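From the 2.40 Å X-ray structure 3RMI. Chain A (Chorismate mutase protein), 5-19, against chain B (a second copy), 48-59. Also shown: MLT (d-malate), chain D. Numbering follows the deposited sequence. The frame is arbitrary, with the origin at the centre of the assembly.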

# COMPACT_ATOMS: atom_id res chain seq x y z
N MET A 5 19.40 -31.17 -7.26
CA MET A 5 18.13 -31.12 -7.98
C MET A 5 17.07 -30.50 -7.05
O MET A 5 16.29 -29.65 -7.47
CB MET A 5 17.71 -32.54 -8.41
N MET A 6 17.08 -30.90 -5.79
CA MET A 6 16.16 -30.36 -4.78
C MET A 6 16.47 -28.87 -4.40
O MET A 6 15.55 -28.04 -4.30
CB MET A 6 16.17 -31.29 -3.55
CG MET A 6 15.09 -31.05 -2.49
SD MET A 6 13.35 -31.16 -3.01
CE MET A 6 12.54 -31.11 -1.39
N GLN A 7 17.75 -28.53 -4.21
CA GLN A 7 18.20 -27.14 -4.04
C GLN A 7 17.73 -26.24 -5.19
O GLN A 7 17.24 -25.15 -4.96
CB GLN A 7 19.74 -27.05 -3.91
CG GLN A 7 20.27 -27.10 -2.46
CD GLN A 7 21.81 -27.14 -2.35
OE1 GLN A 7 22.43 -26.15 -1.93
NE2 GLN A 7 22.42 -28.27 -2.71
N GLU A 8 17.89 -26.69 -6.43
CA GLU A 8 17.53 -25.86 -7.57
C GLU A 8 16.02 -25.76 -7.69
O GLU A 8 15.49 -24.69 -8.04
CB GLU A 8 18.16 -26.39 -8.86
CG GLU A 8 19.73 -26.29 -8.87
CD GLU A 8 20.29 -24.86 -8.56
OE1 GLU A 8 19.70 -23.84 -9.04
OE2 GLU A 8 21.33 -24.78 -7.84
N LYS A 9 15.32 -26.85 -7.37
CA LYS A 9 13.86 -26.85 -7.40
C LYS A 9 13.41 -25.74 -6.45
O LYS A 9 12.58 -24.91 -6.82
CB LYS A 9 13.25 -28.21 -7.02
N ILE A 10 13.98 -25.71 -5.26
CA ILE A 10 13.55 -24.75 -4.26
C ILE A 10 13.91 -23.32 -4.67
O ILE A 10 13.09 -22.43 -4.53
CB ILE A 10 14.12 -25.07 -2.86
CG1 ILE A 10 13.60 -26.45 -2.35
CG2 ILE A 10 13.81 -23.96 -1.87
CD1 ILE A 10 12.08 -26.75 -2.53
N LEU A 11 15.11 -23.09 -5.20
CA LEU A 11 15.50 -21.73 -5.63
C LEU A 11 14.65 -21.29 -6.81
O LEU A 11 14.27 -20.12 -6.94
CB LEU A 11 16.98 -21.64 -5.94
CG LEU A 11 17.92 -21.76 -4.73
CD1 LEU A 11 19.27 -22.30 -5.14
CD2 LEU A 11 18.06 -20.43 -4.04
N SER A 12 14.27 -22.26 -7.64
CA SER A 12 13.41 -21.97 -8.77
C SER A 12 11.97 -21.56 -8.33
O SER A 12 11.36 -20.63 -8.92
CB SER A 12 13.39 -23.18 -9.71
OG SER A 12 12.73 -22.86 -10.92
N GLU A 13 11.43 -22.23 -7.31
CA GLU A 13 10.12 -21.86 -6.76
C GLU A 13 10.15 -20.47 -6.16
O GLU A 13 9.28 -19.67 -6.35
CB GLU A 13 9.70 -22.83 -5.66
CG GLU A 13 8.95 -24.04 -6.12
CD GLU A 13 8.60 -25.02 -4.97
OE1 GLU A 13 8.04 -24.55 -3.93
OE2 GLU A 13 8.85 -26.24 -5.11
N LEU A 14 11.18 -20.23 -5.39
CA LEU A 14 11.35 -18.95 -4.75
C LEU A 14 11.38 -17.85 -5.80
O LEU A 14 10.66 -16.86 -5.69
CB LEU A 14 12.65 -19.00 -3.96
CG LEU A 14 12.93 -17.98 -2.87
CD1 LEU A 14 11.81 -18.00 -1.82
CD2 LEU A 14 14.34 -18.32 -2.27
N ALA A 15 12.19 -18.05 -6.85
CA ALA A 15 12.30 -17.09 -7.96
C ALA A 15 10.96 -16.85 -8.64
O ALA A 15 10.63 -15.72 -8.99
CB ALA A 15 13.31 -17.57 -8.98
N TYR A 16 10.19 -17.90 -8.83
CA TYR A 16 8.91 -17.79 -9.49
C TYR A 16 7.94 -16.95 -8.64
O TYR A 16 7.28 -16.05 -9.16
CB TYR A 16 8.38 -19.19 -9.81
CG TYR A 16 7.00 -19.22 -10.41
CD1 TYR A 16 6.81 -19.32 -11.79
CD2 TYR A 16 5.87 -19.16 -9.59
CE1 TYR A 16 5.51 -19.36 -12.34
CE2 TYR A 16 4.58 -19.19 -10.12
CZ TYR A 16 4.41 -19.30 -11.49
OH TYR A 16 3.12 -19.31 -11.96
N LEU A 17 7.91 -17.19 -7.33
CA LEU A 17 7.04 -16.43 -6.42
C LEU A 17 7.48 -14.98 -6.34
O LEU A 17 6.68 -14.05 -6.25
CB LEU A 17 7.05 -17.05 -5.01
CG LEU A 17 6.31 -18.40 -4.91
CD1 LEU A 17 6.88 -19.22 -3.76
CD2 LEU A 17 4.74 -18.31 -4.79
N ARG A 18 8.76 -14.76 -6.43
CA ARG A 18 9.24 -13.40 -6.40
C ARG A 18 8.94 -12.65 -7.67
O ARG A 18 8.77 -11.43 -7.63
CB ARG A 18 10.71 -13.37 -6.06
CG ARG A 18 10.93 -13.67 -4.60
CD ARG A 18 12.39 -13.95 -4.28
NE ARG A 18 12.63 -13.92 -2.84
CZ ARG A 18 13.77 -14.24 -2.26
NH1 ARG A 18 14.80 -14.64 -2.99
NH2 ARG A 18 13.88 -14.15 -0.95
N GLN A 19 8.82 -13.34 -8.81
CA GLN A 19 8.38 -12.66 -10.04
C GLN A 19 7.01 -12.07 -9.81
O GLN A 19 6.71 -10.96 -10.26
CB GLN A 19 8.30 -13.60 -11.24
CG GLN A 19 9.54 -13.64 -12.09
CD GLN A 19 9.75 -14.97 -12.86
OE1 GLN A 19 8.82 -15.80 -13.00
NE2 GLN A 19 10.98 -15.18 -13.36
N ARG B 48 10.79 -24.23 6.09
CA ARG B 48 11.09 -25.66 5.93
C ARG B 48 12.62 -25.83 5.74
O ARG B 48 13.23 -26.74 6.31
CB ARG B 48 10.26 -26.33 4.81
N TYR B 49 13.24 -24.92 4.99
CA TYR B 49 14.64 -25.08 4.58
C TYR B 49 15.58 -24.11 5.28
O TYR B 49 16.68 -23.87 4.80
CB TYR B 49 14.74 -24.98 3.05
CG TYR B 49 13.80 -25.97 2.42
CD1 TYR B 49 14.02 -27.35 2.55
CD2 TYR B 49 12.66 -25.56 1.76
CE1 TYR B 49 13.13 -28.29 2.00
CE2 TYR B 49 11.76 -26.49 1.21
CZ TYR B 49 12.00 -27.85 1.33
OH TYR B 49 11.12 -28.76 0.78
N ASN B 50 15.15 -23.62 6.44
CA ASN B 50 15.98 -22.79 7.32
C ASN B 50 16.58 -21.52 6.69
O ASN B 50 17.71 -21.16 6.99
CB ASN B 50 17.08 -23.63 7.96
CG ASN B 50 17.76 -22.93 9.13
OD1 ASN B 50 17.12 -22.19 9.88
ND2 ASN B 50 19.06 -23.18 9.30
N LEU B 51 15.82 -20.86 5.82
CA LEU B 51 16.23 -19.56 5.26
C LEU B 51 15.76 -18.42 6.15
O LEU B 51 14.69 -18.48 6.76
CB LEU B 51 15.70 -19.36 3.83
CG LEU B 51 16.10 -20.38 2.76
CD1 LEU B 51 15.36 -20.05 1.47
CD2 LEU B 51 17.60 -20.37 2.54
N PRO B 52 16.54 -17.34 6.20
CA PRO B 52 16.24 -16.28 7.17
C PRO B 52 15.13 -15.37 6.65
O PRO B 52 14.96 -15.24 5.44
CB PRO B 52 17.57 -15.54 7.24
CG PRO B 52 18.04 -15.56 5.75
CD PRO B 52 17.51 -16.88 5.18
N ALA B 53 14.38 -14.78 7.59
CA ALA B 53 13.31 -13.84 7.28
C ALA B 53 13.82 -12.64 6.49
O ALA B 53 13.26 -12.30 5.44
CB ALA B 53 12.63 -13.37 8.56
N VAL B 54 14.86 -12.00 7.00
CA VAL B 54 15.45 -10.86 6.31
C VAL B 54 16.53 -11.33 5.34
O VAL B 54 17.54 -11.95 5.74
CB VAL B 54 16.04 -9.81 7.27
CG1 VAL B 54 16.49 -8.58 6.48
CG2 VAL B 54 15.00 -9.44 8.35
N ASP B 55 16.31 -11.04 4.08
CA ASP B 55 17.19 -11.40 2.99
C ASP B 55 17.70 -10.08 2.36
O ASP B 55 17.07 -9.54 1.46
CB ASP B 55 16.35 -12.21 2.01
CG ASP B 55 17.15 -12.85 0.90
OD1 ASP B 55 18.17 -12.27 0.47
OD2 ASP B 55 16.72 -13.94 0.46
N PRO B 56 18.83 -9.55 2.86
CA PRO B 56 19.21 -8.16 2.53
C PRO B 56 19.42 -7.89 1.03
O PRO B 56 18.99 -6.83 0.56
CB PRO B 56 20.51 -7.91 3.31
CG PRO B 56 20.88 -9.19 3.99
CD PRO B 56 19.88 -10.26 3.61
N LEU B 57 20.06 -8.81 0.31
CA LEU B 57 20.24 -8.65 -1.14
C LEU B 57 18.90 -8.60 -1.87
O LEU B 57 18.75 -7.84 -2.81
CB LEU B 57 21.11 -9.77 -1.74
CG LEU B 57 22.62 -9.66 -1.51
CD1 LEU B 57 23.39 -10.79 -2.26
CD2 LEU B 57 23.20 -8.27 -1.88
N ARG B 58 17.93 -9.40 -1.44
CA ARG B 58 16.57 -9.34 -2.02
C ARG B 58 15.90 -7.96 -1.76
O ARG B 58 15.39 -7.32 -2.69
CB ARG B 58 15.72 -10.50 -1.47
CG ARG B 58 14.23 -10.46 -1.77
CD ARG B 58 13.91 -10.55 -3.26
NE ARG B 58 12.47 -10.51 -3.45
CZ ARG B 58 11.83 -10.15 -4.56
NH1 ARG B 58 12.50 -9.80 -5.66
NH2 ARG B 58 10.50 -10.17 -4.59
N GLU B 59 15.95 -7.51 -0.51
CA GLU B 59 15.34 -6.25 -0.06
C GLU B 59 15.90 -5.11 -0.88
O GLU B 59 15.17 -4.25 -1.35
CB GLU B 59 15.66 -5.99 1.43
CG GLU B 59 14.48 -5.84 2.41
CD GLU B 59 14.26 -7.07 3.41
OE1 GLU B 59 13.96 -8.24 2.97
OE2 GLU B 59 14.36 -6.81 4.65
C1 MLT D . 10.62 -12.02 0.67
O1 MLT D . 11.54 -12.85 0.92
O2 MLT D . 10.20 -11.43 1.65
C2 MLT D . 10.03 -11.78 -0.71
O3 MLT D . 11.09 -12.08 -1.55
C3 MLT D . 9.51 -10.43 -1.21
C4 MLT D . 9.19 -9.30 -0.21
O4 MLT D . 10.06 -8.85 0.61
O5 MLT D . 8.05 -8.75 -0.22

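The apolar centre of the contact is built from I10(A) and L14(A). I10(A) points its CB toward chain B, and with chi1 and chi2 both m it lays CG1 over one face of the Y49(B) ring; its CD1 comes 3.8 Å from CE2 of Y49(B). A branched aliphatic chain suits a flat aromatic face, which it can cover without needing a polar partner. One turn on, L14(A), buried in the assembly, brings CD2 to 4.2 Å from CD1 of L51(B), a looser leucine-to-leucine contact. Y49(B), the first residue to leave helical phi/psi, and L51(B) both point toward the helix; N50(B) between them, with positive phi, is out of reach.

The spacing of four, a little more than one turn, sets the rule on chain A: continued in both directions along the unbroken helix, it gives M6(A) and R18(A), so that the contacting side chains line one side.

Toward the N-terminal end, M6(A) starts sideways, but its long, flexible chain brings CE to 3.5 Å from the OH of Y49(B). Tyrosine thus serves two neighbours, offering a ring face to isoleucine and its outer end to methionine.

At the other end the stripe turns polar. R18(A), the residue with the largest area covered here, extends with chi2 and chi3 both t, and its NH2 donates to OD2 of D55(B) at 3.2 Å, a hydrogen bond within a salt bridge. D55(B) also works within its own chain: as the N-cap of the helix that follows, its OD1 accepts a weak bond from the backbone N of R58(B) at 3.5 Å. A short carboxylate with two oxygens suits this double position.

Malate bridges the arginine pair. R58(B) is buried and points toward chain A, with its NH1 and NH2 hydrogen-bonded elsewhere in the structure. NE of R18(A) and NE of R58(B) lie 3.5 Å apart, two donors of like charge that cannot bond to each other. The d-malate hydroxyl O3 accepts from both, 2.7 Å from NE of R18(A) and 2.8 Å from NE of R58(B), while NH2 of R18(A) reaches malate O1 at 3.3 Å. Each guanidinium meets O3 near its plane and has a methylene of the other arginine over one face, CD of R58(B) or CG of R18(A). Aliphatic stems pack while charged ends find acceptors.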